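Local coordinates for protein 3-hydroxy-3-methylglutaryl-CoA lyase (Acinetobacter baumannii, PDB 6NDS) that belongs to the HMGL-like lyase family, with a beta/alpha-barrel chain that binds a zinc ion and is modelled with coenzyme A, at residues L214-T219 against R236-A241; I182-T187 against E210-H215; L42-S47 against G77-K82. All coordinates share one frame; numbering follows the deposited sequence.

Overall arrangement
From the N terminus, contact 3 comes first: helix 36-46 meets the loop after helix 71-77, closing a loop that contains strand 53-58. Contact 2 follows far along the chain, joining strands 182-186 and 212-216 across helix 193-203. Contact 1 starts where contact 2 ends and pairs strand 212-216 with 237-240 across helix 223-232. Contact 3 closes before the others open; contacts 2 and 1 follow one another, overlapping at Leu214 and His215, and neither encloses the other. Contacts 1 and 2, with centres about 8 Å apart, flank one strand of the parallel sheet and both reach zinc; the centre of contact 3 lies about 21 Å from that of contact 1, in the outer layer.

Contact 1 (L214-T219 against R236-A241); sequences LHFHNT and RRFDAA. With ZN (zinc ion), chain H.
His215 and Asp239 are brought together by contrasting first torsions: CG of His215 stands anti to its backbone N (chi1 176°), whereas CG of Asp239 stands beside its own N, anti to the carbonyl carbon (chi1 -71°). ND1 of His215 then donates to Asp239 OD2 over 2.9 Å. That oxygen lies in the imidazole plane and uses its anti lone pair, with the carboxylate turned 89° against the ring. With ND1 engaged, NE2 of His215 binds zinc at 2.2 Å, as does NE2 of His217; Asp25 and a water are further ligands. Gln19 holds OD1 of Asp239, so this second-shell carboxylate is gripped at both oxygens and, together with zinc at NE2, it fixes the ring's rotation; it may also strengthen the ring as a zinc donor.

The backbones are parallel: Leu214 N bonds Arg237 O at 2.9 Å, and Asp239 N bonds Leu214 O at 3.0 Å. Farther along, water takes over the pairing, one molecule linking Leu214 O, Phe216 N and Asp239 O, another Phe216 O and Asp239 O. On the face opposite His215, Leu214 CB meets Phe238 CD1 at 3.7 Å, and the two phenylalanine rings approach at their edges, CE2 of Phe216 to CE1 of Phe238 at 4.2 Å. Val227 of helix 223-232 touches both rings, and the helix links the two strands in a beta-alpha-beta unit whose last strand, 237-240, lies between strands 212-216 and 17-20.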
loop_
_atom_site.group_PDB
_atom_site.type_symbol
_atom_site.label_atom_id
_atom_site.label_comp_id
_atom_site.label_asym_id
_atom_site.label_seq_id
_atom_site.Cartn_x
_atom_site.Cartn_y
_atom_site.Cartn_z
ATOM N N LEU A 214 -14.700 -9.567 -1.416
ATOM C CA LEU A 214 -14.309 -8.260 -0.905
ATOM C C LEU A 214 -13.737 -7.438 -2.053
ATOM O O LEU A 214 -12.894 -7.929 -2.815
ATOM C CB LEU A 214 -13.263 -8.372 0.209
ATOM C CG LEU A 214 -13.721 -8.637 1.646
ATOM C CD1 LEU A 214 -14.758 -7.610 2.086
ATOM C CD2 LEU A 214 -14.241 -10.045 1.802
ATOM N N HIS A 215 -14.172 -6.183 -2.151
ATOM C CA HIS A 215 -13.805 -5.280 -3.248
ATOM C C HIS A 215 -13.231 -4.000 -2.630
ATOM O O HIS A 215 -13.976 -3.086 -2.271
ATOM C CB HIS A 215 -15.057 -5.040 -4.082
ATOM C CG HIS A 215 -14.900 -4.065 -5.212
ATOM N ND1 HIS A 215 -14.989 -4.451 -6.534
ATOM C CD2 HIS A 215 -14.764 -2.714 -5.222
ATOM C CE1 HIS A 215 -14.869 -3.387 -7.310
ATOM N NE2 HIS A 215 -14.726 -2.319 -6.541
ATOM N N PHE A 216 -11.908 -3.934 -2.479
ATOM C CA PHE A 216 -11.261 -2.798 -1.824
ATOM C C PHE A 216 -10.670 -1.818 -2.836
ATOM O O PHE A 216 -10.060 -2.211 -3.832
ATOM C CB PHE A 216 -10.143 -3.273 -0.880
ATOM C CG PHE A 216 -10.627 -4.051 0.308
ATOM C CD1 PHE A 216 -11.376 -3.434 1.303
ATOM C CD2 PHE A 216 -10.277 -5.384 0.471
ATOM C CE1 PHE A 216 -11.809 -4.155 2.424
ATOM C CE2 PHE A 216 -10.691 -6.104 1.599
ATOM C CZ PHE A 216 -11.463 -5.487 2.572
ATOM N N HIS A 217 -10.855 -0.533 -2.580
ATOM C CA HIS A 217 -10.084 0.484 -3.278
ATOM C C HIS A 217 -8.940 0.946 -2.369
ATOM O O HIS A 217 -8.978 0.765 -1.145
ATOM C CB HIS A 217 -10.992 1.647 -3.712
ATOM C CG HIS A 217 -11.912 1.308 -4.857
ATOM N ND1 HIS A 217 -11.676 1.732 -6.152
ATOM C CD2 HIS A 217 -13.062 0.595 -4.906
ATOM C CE1 HIS A 217 -12.637 1.293 -6.943
ATOM N NE2 HIS A 217 -13.486 0.588 -6.214
ATOM N N ASN A 218 -7.887 1.497 -2.984
ATOM C CA ASN A 218 -6.638 1.791 -2.282
ATOM C C ASN A 218 -6.469 3.281 -1.968
ATOM O O ASN A 218 -5.336 3.771 -1.823
ATOM C CB ASN A 218 -5.445 1.288 -3.097
ATOM C CG ASN A 218 -4.162 1.240 -2.278
ATOM O OD1 ASN A 218 -4.170 0.829 -1.113
ATOM N ND2 ASN A 218 -3.058 1.674 -2.877
ATOM N N THR A 219 -7.586 3.994 -1.796
ATOM C CA THR A 219 -7.577 5.455 -1.737
ATOM C C THR A 219 -6.695 5.982 -0.618
ATOM O O THR A 219 -6.083 7.047 -0.771
ATOM C CB THR A 219 -9.013 5.947 -1.563
ATOM O OG1 THR A 219 -9.835 5.258 -2.511
ATOM C CG2 THR A 219 -9.116 7.454 -1.777
ATOM N N ARG A 236 -11.807 -15.255 1.027
ATOM C CA ARG A 236 -10.960 -15.816 -0.024
ATOM C C ARG A 236 -11.138 -15.199 -1.405
ATOM O O ARG A 236 -10.222 -15.327 -2.225
ATOM C CB ARG A 236 -11.184 -17.337 -0.133
ATOM C CG ARG A 236 -10.794 -18.107 1.131
ATOM C CD ARG A 236 -9.278 -18.084 1.312
ATOM N NE ARG A 236 -8.804 -18.887 2.441
ATOM C CZ ARG A 236 -8.589 -18.410 3.669
ATOM N NH1 ARG A 236 -8.841 -17.133 3.943
ATOM N NH2 ARG A 236 -8.124 -19.206 4.632
ATOM N N ARG A 237 -12.250 -14.525 -1.700
ATOM C CA ARG A 237 -12.491 -13.968 -3.032
ATOM C C ARG A 237 -12.288 -12.459 -3.004
ATOM O O ARG A 237 -12.902 -11.771 -2.184
ATOM C CB ARG A 237 -13.909 -14.292 -3.509
ATOM C CG ARG A 237 -14.203 -15.809 -3.665
ATOM C CD ARG A 237 -15.676 -16.130 -3.981
ATOM N NE ARG A 237 -16.138 -15.395 -5.153
ATOM C CZ ARG A 237 -17.389 -15.349 -5.585
ATOM N NH1 ARG A 237 -18.347 -16.043 -4.979
ATOM N NH2 ARG A 237 -17.682 -14.609 -6.649
ATOM N N PHE A 238 -11.435 -11.944 -3.906
ATOM C CA PHE A 238 -11.073 -10.526 -3.883
ATOM C C PHE A 238 -11.050 -9.963 -5.294
ATOM O O PHE A 238 -10.440 -10.558 -6.185
ATOM C CB PHE A 238 -9.699 -10.303 -3.221
ATOM C CG PHE A 238 -9.664 -10.692 -1.774
ATOM C CD1 PHE A 238 -9.933 -9.754 -0.792
ATOM C CD2 PHE A 238 -9.389 -12.003 -1.400
ATOM C CE1 PHE A 238 -9.913 -10.107 0.554
ATOM C CE2 PHE A 238 -9.356 -12.373 -0.064
ATOM C CZ PHE A 238 -9.613 -11.429 0.923
ATOM N N ASP A 239 -11.702 -8.812 -5.477
ATOM C CA ASP A 239 -11.640 -8.068 -6.732
ATOM C C ASP A 239 -10.378 -7.201 -6.795
ATOM O O ASP A 239 -9.955 -6.613 -5.797
ATOM C CB ASP A 239 -12.856 -7.152 -6.886
ATOM C CG ASP A 239 -14.163 -7.901 -7.150
ATOM O OD1 ASP A 239 -14.135 -9.101 -7.519
ATOM O OD2 ASP A 239 -15.235 -7.266 -7.016
ATOM N N ALA A 240 -9.811 -7.077 -7.993
ATOM C CA ALA A 240 -8.641 -6.224 -8.204
ATOM C C ALA A 240 -8.645 -5.787 -9.660
ATOM O O ALA A 240 -9.280 -6.418 -10.501
ATOM C CB ALA A 240 -7.336 -6.960 -7.852
ATOM N N ALA A 241 -7.951 -4.681 -9.953
ATOM C CA ALA A 241 -7.863 -4.165 -11.320
ATOM C C ALA A 241 -6.410 -4.157 -11.774
ATOM O O ALA A 241 -5.522 -3.713 -11.033
ATOM C CB ALA A 241 -8.437 -2.753 -11.427
HETATM ZN ZN ZN H . -15.220 -0.310 -7.226
HETATM O O HOH W 1 -10.455 -6.416 -3.062
HETATM O O HOH W 2 -10.797 -3.873 -5.861
HETATM O O HOH W 3 -15.691 1.671 -8.099
#

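Contact 2 (I182-T187 against E210-H215); sequences ITLADT and EQLTLH. With ZN (zinc ion), chain H.
Thr183 lies side by side with Thr213, both side chains pointing the same way, and the first of them can be traced outward. Its CB is 4.0 Å from Thr213 O. One branch, OG1, packs on Thr213 CB at 3.3 Å, while its polar partner is Asn147 ND2, on the other side of strand 182-186. The second branch, CG2, stands anti to the backbone N (chi1 -64° for OG1) and ends 3.6 Å from His215 CB, meeting the stem of the zinc ligand. Ala185 continues the same face: its CB touches His215 CD2 at 3.9 Å, obliquely to the ring. The hydroxyl of Thr213 turns to another partner, Gln19 NE2, so both threonine oxygens are satisfied.

On the opposite face the side chains that meet are aliphatic. CB of Leu184 meets Leu214 CD1 at 3.9 Å, and its CG meets Leu212 CD1 at 4.0 Å, so one leucine bridges two residues of the neighbouring strand.

Five backbone bonds hold the strands in continuous parallel register, from Ile182 N to Gln211 O at 3.0 Å through to Asp186 N and His215 O at 2.8 Å. Their short axes diverge by only 19°. His215 N also donates to Leu184 O, so the zinc ligand is bonded to strand 182-186 through both its backbone polar atoms. The leucine face is covered by helix 193-203, through Ile199, Val200 and Val203, and by Val171 of helix 164-176; strands 145-151 and 237-240 extend the sheet on the two sides of this pair.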
loop_
_atom_site.group_PDB
_atom_site.type_symbol
_atom_site.label_atom_id
_atom_site.label_comp_id
_atom_site.label_asym_id
_atom_site.label_seq_id
_atom_site.Cartn_x
_atom_site.Cartn_y
_atom_site.Cartn_z
ATOM N N ILE A 182 -22.270 -12.537 -2.484
ATOM C CA ILE A 182 -22.316 -11.169 -1.980
ATOM C C ILE A 182 -20.945 -10.529 -2.143
ATOM O O ILE A 182 -19.924 -11.152 -1.830
ATOM C CB ILE A 182 -22.734 -11.145 -0.485
ATOM C CG1 ILE A 182 -24.111 -11.784 -0.282
ATOM C CG2 ILE A 182 -22.679 -9.731 0.071
ATOM C CD1 ILE A 182 -25.227 -11.083 -1.021
ATOM N N THR A 183 -20.916 -9.285 -2.611
ATOM C CA THR A 183 -19.701 -8.476 -2.590
ATOM C C THR A 183 -19.867 -7.331 -1.604
ATOM O O THR A 183 -20.861 -6.599 -1.660
ATOM C CB THR A 183 -19.382 -7.909 -3.972
ATOM O OG1 THR A 183 -19.112 -8.990 -4.880
ATOM C CG2 THR A 183 -18.162 -6.945 -3.929
ATOM N N LEU A 184 -18.887 -7.164 -0.720
ATOM C CA LEU A 184 -18.795 -5.969 0.112
ATOM C C LEU A 184 -17.732 -5.066 -0.486
ATOM O O LEU A 184 -16.561 -5.462 -0.583
ATOM C CB LEU A 184 -18.446 -6.316 1.559
ATOM C CG LEU A 184 -19.383 -7.313 2.213
ATOM C CD1 LEU A 184 -18.891 -7.615 3.635
ATOM C CD2 LEU A 184 -20.818 -6.777 2.224
ATOM N N ALA A 185 -18.123 -3.852 -0.860
ATOM C CA ALA A 185 -17.225 -2.953 -1.573
ATOM C C ALA A 185 -16.873 -1.739 -0.720
ATOM O O ALA A 185 -17.763 -1.083 -0.166
ATOM C CB ALA A 185 -17.855 -2.517 -2.900
ATOM N N ASP A 186 -15.570 -1.424 -0.665
ATOM C CA ASP A 186 -15.039 -0.200 -0.046
ATOM C C ASP A 186 -14.802 0.830 -1.151
ATOM O O ASP A 186 -13.683 1.044 -1.629
ATOM C CB ASP A 186 -13.754 -0.512 0.711
ATOM C CG ASP A 186 -13.207 0.686 1.435
ATOM O OD1 ASP A 186 -13.961 1.661 1.606
ATOM O OD2 ASP A 186 -12.023 0.658 1.832
ATOM N N THR A 187 -15.888 1.510 -1.517
ATOM C CA THR A 187 -15.945 2.308 -2.741
ATOM C C THR A 187 -14.915 3.434 -2.773
ATOM O O THR A 187 -14.330 3.712 -3.829
ATOM C CB THR A 187 -17.353 2.870 -2.883
ATOM O OG1 THR A 187 -18.282 1.791 -2.769
ATOM C CG2 THR A 187 -17.530 3.570 -4.236
ATOM N N GLU A 210 -16.851 -19.348 -0.050
ATOM C CA GLU A 210 -17.060 -19.477 -1.484
ATOM C C GLU A 210 -18.051 -18.452 -2.022
ATOM O O GLU A 210 -18.137 -18.274 -3.240
ATOM C CB GLU A 210 -17.536 -20.893 -1.828
ATOM N N GLN A 211 -18.791 -17.767 -1.147
ATOM C CA GLN A 211 -19.844 -16.853 -1.564
ATOM C C GLN A 211 -19.502 -15.379 -1.391
ATOM O O GLN A 211 -20.135 -14.541 -2.039
ATOM C CB GLN A 211 -21.136 -17.162 -0.786
ATOM C CG GLN A 211 -21.740 -18.515 -1.180
ATOM C CD GLN A 211 -22.793 -19.045 -0.211
ATOM O OE1 GLN A 211 -22.664 -18.934 1.011
ATOM N NE2 GLN A 211 -23.832 -19.655 -0.765
ATOM N N LEU A 212 -18.531 -15.041 -0.551
ATOM C CA LEU A 212 -18.223 -13.650 -0.222
ATOM C C LEU A 212 -17.072 -13.119 -1.064
ATOM O O LEU A 212 -15.986 -13.707 -1.066
ATOM C CB LEU A 212 -17.846 -13.520 1.254
ATOM C CG LEU A 212 -17.351 -12.156 1.735
ATOM C CD1 LEU A 212 -18.474 -11.148 1.611
ATOM C CD2 LEU A 212 -16.863 -12.238 3.195
ATOM N N THR A 213 -17.290 -11.976 -1.728
ATOM C CA THR A 213 -16.226 -11.206 -2.368
ATOM C C THR A 213 -15.975 -9.917 -1.593
ATOM O O THR A 213 -16.919 -9.241 -1.168
ATOM C CB THR A 213 -16.577 -10.844 -3.826
ATOM O OG1 THR A 213 -16.738 -12.038 -4.609
ATOM C CG2 THR A 213 -15.459 -9.987 -4.470
ATOM N N LEU A 214 -14.700 -9.567 -1.416
ATOM C CA LEU A 214 -14.309 -8.260 -0.905
ATOM C C LEU A 214 -13.737 -7.438 -2.053
ATOM O O LEU A 214 -12.894 -7.929 -2.815
ATOM C CB LEU A 214 -13.263 -8.372 0.209
ATOM C CG LEU A 214 -13.721 -8.637 1.646
ATOM C CD1 LEU A 214 -14.758 -7.610 2.086
ATOM C CD2 LEU A 214 -14.241 -10.045 1.802
ATOM N N HIS A 215 -14.172 -6.183 -2.151
ATOM C CA HIS A 215 -13.805 -5.280 -3.248
ATOM C C HIS A 215 -13.231 -4.000 -2.630
ATOM O O HIS A 215 -13.976 -3.086 -2.271
ATOM C CB HIS A 215 -15.057 -5.040 -4.082
ATOM C CG HIS A 215 -14.900 -4.065 -5.212
ATOM N ND1 HIS A 215 -14.989 -4.451 -6.534
ATOM C CD2 HIS A 215 -14.764 -2.714 -5.222
ATOM C CE1 HIS A 215 -14.869 -3.387 -7.310
ATOM N NE2 HIS A 215 -14.726 -2.319 -6.541
HETATM ZN ZN ZN H . -15.220 -0.310 -7.226
HETATM O O HOH W 3 -15.691 1.671 -8.099
#

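Contact 3 (L42-S47 against G77-K82). With EDO (1,2-ethanediol), chain G.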
loop_
_atom_site.group_PDB
_atom_site.type_symbol
_atom_site.label_atom_id
_atom_site.label_comp_id
_atom_site.label_asym_id
_atom_site.label_seq_id
_atom_site.Cartn_x
_atom_site.Cartn_y
_atom_site.Cartn_z
ATOM N N LEU A 42 -8.157 -6.444 -24.561
ATOM C CA LEU A 42 -7.724 -6.451 -23.165
ATOM C C LEU A 42 -8.354 -7.613 -22.409
ATOM O O LEU A 42 -7.664 -8.354 -21.696
ATOM C CB LEU A 42 -8.084 -5.122 -22.501
ATOM C CG LEU A 42 -7.851 -5.067 -20.985
ATOM C CD1 LEU A 42 -6.372 -5.170 -20.656
ATOM C CD2 LEU A 42 -8.474 -3.793 -20.400
ATOM N N ILE A 43 -9.662 -7.808 -22.583
ATOM C CA ILE A 43 -10.334 -8.921 -21.916
ATOM C C ILE A 43 -9.802 -10.254 -22.429
ATOM O O ILE A 43 -9.573 -11.179 -21.642
ATOM C CB ILE A 43 -11.857 -8.792 -22.087
ATOM C CG1 ILE A 43 -12.346 -7.526 -21.365
ATOM C CG2 ILE A 43 -12.576 -10.053 -21.574
ATOM C CD1 ILE A 43 -13.697 -7.031 -21.854
ATOM N N ASN A 44 -9.573 -10.369 -23.748
ATOM C CA ASN A 44 -9.010 -11.608 -24.286
ATOM C C ASN A 44 -7.651 -11.904 -23.654
ATOM O O ASN A 44 -7.335 -13.064 -23.378
ATOM C CB ASN A 44 -8.875 -11.536 -25.804
ATOM C CG ASN A 44 -10.204 -11.662 -26.518
ATOM O OD1 ASN A 44 -11.216 -12.029 -25.917
ATOM N ND2 ASN A 44 -10.210 -11.372 -27.816
ATOM N N GLN A 45 -6.837 -10.867 -23.413
ATOM C CA GLN A 45 -5.543 -11.100 -22.762
ATOM C C GLN A 45 -5.733 -11.473 -21.293
ATOM O O GLN A 45 -5.073 -12.391 -20.790
ATOM C CB GLN A 45 -4.654 -9.859 -22.880
ATOM C CG GLN A 45 -4.114 -9.623 -24.280
ATOM C CD GLN A 45 -3.182 -10.737 -24.689
ATOM O OE1 GLN A 45 -3.403 -11.403 -25.696
ATOM N NE2 GLN A 45 -2.141 -10.963 -23.889
ATOM N N LEU A 46 -6.626 -10.775 -20.598
ATOM C CA LEU A 46 -6.893 -11.105 -19.203
ATOM C C LEU A 46 -7.404 -12.533 -19.067
ATOM O O LEU A 46 -7.093 -13.221 -18.085
ATOM C CB LEU A 46 -7.905 -10.126 -18.612
ATOM C CG LEU A 46 -7.355 -8.712 -18.458
ATOM C CD1 LEU A 46 -8.525 -7.753 -18.243
ATOM C CD2 LEU A 46 -6.371 -8.623 -17.292
ATOM N N SER A 47 -8.188 -12.993 -20.047
ATOM C CA SER A 47 -8.699 -14.362 -20.044
ATOM C C SER A 47 -7.605 -15.412 -20.106
ATOM O O SER A 47 -7.899 -16.584 -19.856
ATOM C CB SER A 47 -9.655 -14.610 -21.223
ATOM O OG SER A 47 -10.906 -13.963 -21.015
ATOM N N GLY A 77 -18.150 -9.736 -28.538
ATOM C CA GLY A 77 -16.920 -9.882 -29.281
ATOM C C GLY A 77 -15.817 -10.668 -28.606
ATOM O O GLY A 77 -14.933 -11.179 -29.301
ATOM N N ILE A 78 -15.849 -10.791 -27.273
ATOM C CA ILE A 78 -14.752 -11.445 -26.569
ATOM C C ILE A 78 -14.764 -12.948 -26.835
ATOM O O ILE A 78 -15.797 -13.551 -27.158
ATOM C CB ILE A 78 -14.815 -11.160 -25.054
ATOM C CG1 ILE A 78 -16.185 -11.542 -24.478
ATOM C CG2 ILE A 78 -14.477 -9.687 -24.774
ATOM C CD1 ILE A 78 -16.218 -11.495 -22.930
ATOM N N THR A 79 -13.588 -13.554 -26.719
ATOM C CA THR A 79 -13.457 -15.003 -26.757
ATOM C C THR A 79 -13.845 -15.570 -25.396
ATOM O O THR A 79 -13.237 -15.218 -24.381
ATOM C CB THR A 79 -12.019 -15.378 -27.098
ATOM O OG1 THR A 79 -11.671 -14.806 -28.360
ATOM C CG2 THR A 79 -11.854 -16.909 -27.154
ATOM N N ARG A 80 -14.852 -16.440 -25.363
ATOM C CA ARG A 80 -15.345 -16.996 -24.103
ATOM C C ARG A 80 -14.512 -18.223 -23.737
ATOM O O ARG A 80 -14.564 -19.239 -24.434
ATOM C CB ARG A 80 -16.820 -17.379 -24.215
ATOM C CG ARG A 80 -17.763 -16.246 -24.621
ATOM C CD ARG A 80 -17.778 -15.156 -23.587
ATOM N NE ARG A 80 -18.779 -14.139 -23.903
ATOM C CZ ARG A 80 -19.957 -14.020 -23.293
ATOM N NH1 ARG A 80 -20.305 -14.860 -22.326
ATOM N NH2 ARG A 80 -20.793 -13.054 -23.652
ATOM N N HIS A 81 -13.750 -18.132 -22.653
ATOM C CA HIS A 81 -13.104 -19.311 -22.088
ATOM C C HIS A 81 -14.121 -20.061 -21.243
ATOM O O HIS A 81 -14.825 -19.448 -20.437
ATOM C CB HIS A 81 -11.898 -18.905 -21.244
ATOM C CG HIS A 81 -10.757 -18.364 -22.047
ATOM N ND1 HIS A 81 -9.465 -18.827 -21.909
ATOM C CD2 HIS A 81 -10.715 -17.403 -23.002
ATOM C CE1 HIS A 81 -8.676 -18.170 -22.741
ATOM N NE2 HIS A 81 -9.412 -17.305 -23.420
ATOM N N LYS A 82 -14.199 -21.386 -21.421
ATOM C CA LYS A 82 -15.284 -22.141 -20.794
ATOM C C LYS A 82 -15.216 -22.102 -19.276
ATOM O O LYS A 82 -16.243 -22.261 -18.607
ATOM C CB LYS A 82 -15.268 -23.595 -21.257
ATOM C CG LYS A 82 -15.748 -23.806 -22.669
ATOM C CD LYS A 82 -15.884 -25.292 -22.968
ATOM C CE LYS A 82 -16.264 -25.508 -24.419
ATOM N NZ LYS A 82 -15.353 -24.747 -25.322
HETATM C C1 EDO G . -16.638 -13.879 -31.331
HETATM O O1 EDO G . -17.790 -13.924 -30.483
HETATM C C2 EDO G . -15.431 -14.363 -30.542
HETATM O O2 EDO G . -15.749 -15.609 -29.912
HETATM O O HOH W 4 -11.960 -13.127 -23.375
HETATM O O HOH W 5 -12.388 -12.146 -29.531
HETATM O O HOH W 6 -8.455 -15.201 -24.850
#
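Ser47 lays its CB over one face of the His81 ring, 3.7 Å from the ring centroid and 24° off the ring normal, a CH-pi contact. Its carbonyl O lies over the same face, shifted toward the rim, 3.4 Å from CE1 of His81 and as close to ND1, without a hydrogen bond there. A water links His81 NE2 to Asn44 O, giving the ring a second tie to the helix at its edge.

The direct polar link is made by Asn44, whose side chain crosses that of Thr79 at about a right angle. Thr79 N donates to Asn44 OD1 at 2.9 Å in a nearly straight bond (166°), the donor tilted from the amide plane. OD1 also accepts from a water that bonds Thr79 O at 2.6 Å and receives the hydroxyl hydrogen of Ser47 OG, while ND2 of Asn44 donates to another water held by Gly77 O. Both ends of the amide are thus engaged, which fixes its flip. Tyr86 OH reinforces the region, bonding both Ser47 OG and His81 N.

On the buried side, Ile43 CG2 meets Ile78 CG2 at 3.7 Å. The first torsion of Ile78 puts CG1 between the backbone N and the carbonyl carbon (chi1 54°), leaving CG2 beside the N and turned to the helix. Helix 36-46 is thereby joined to the loop leading from helix 71-77 into strand 85-90, a helix-to-loop packing in the outer layer of a beta/alpha barrel.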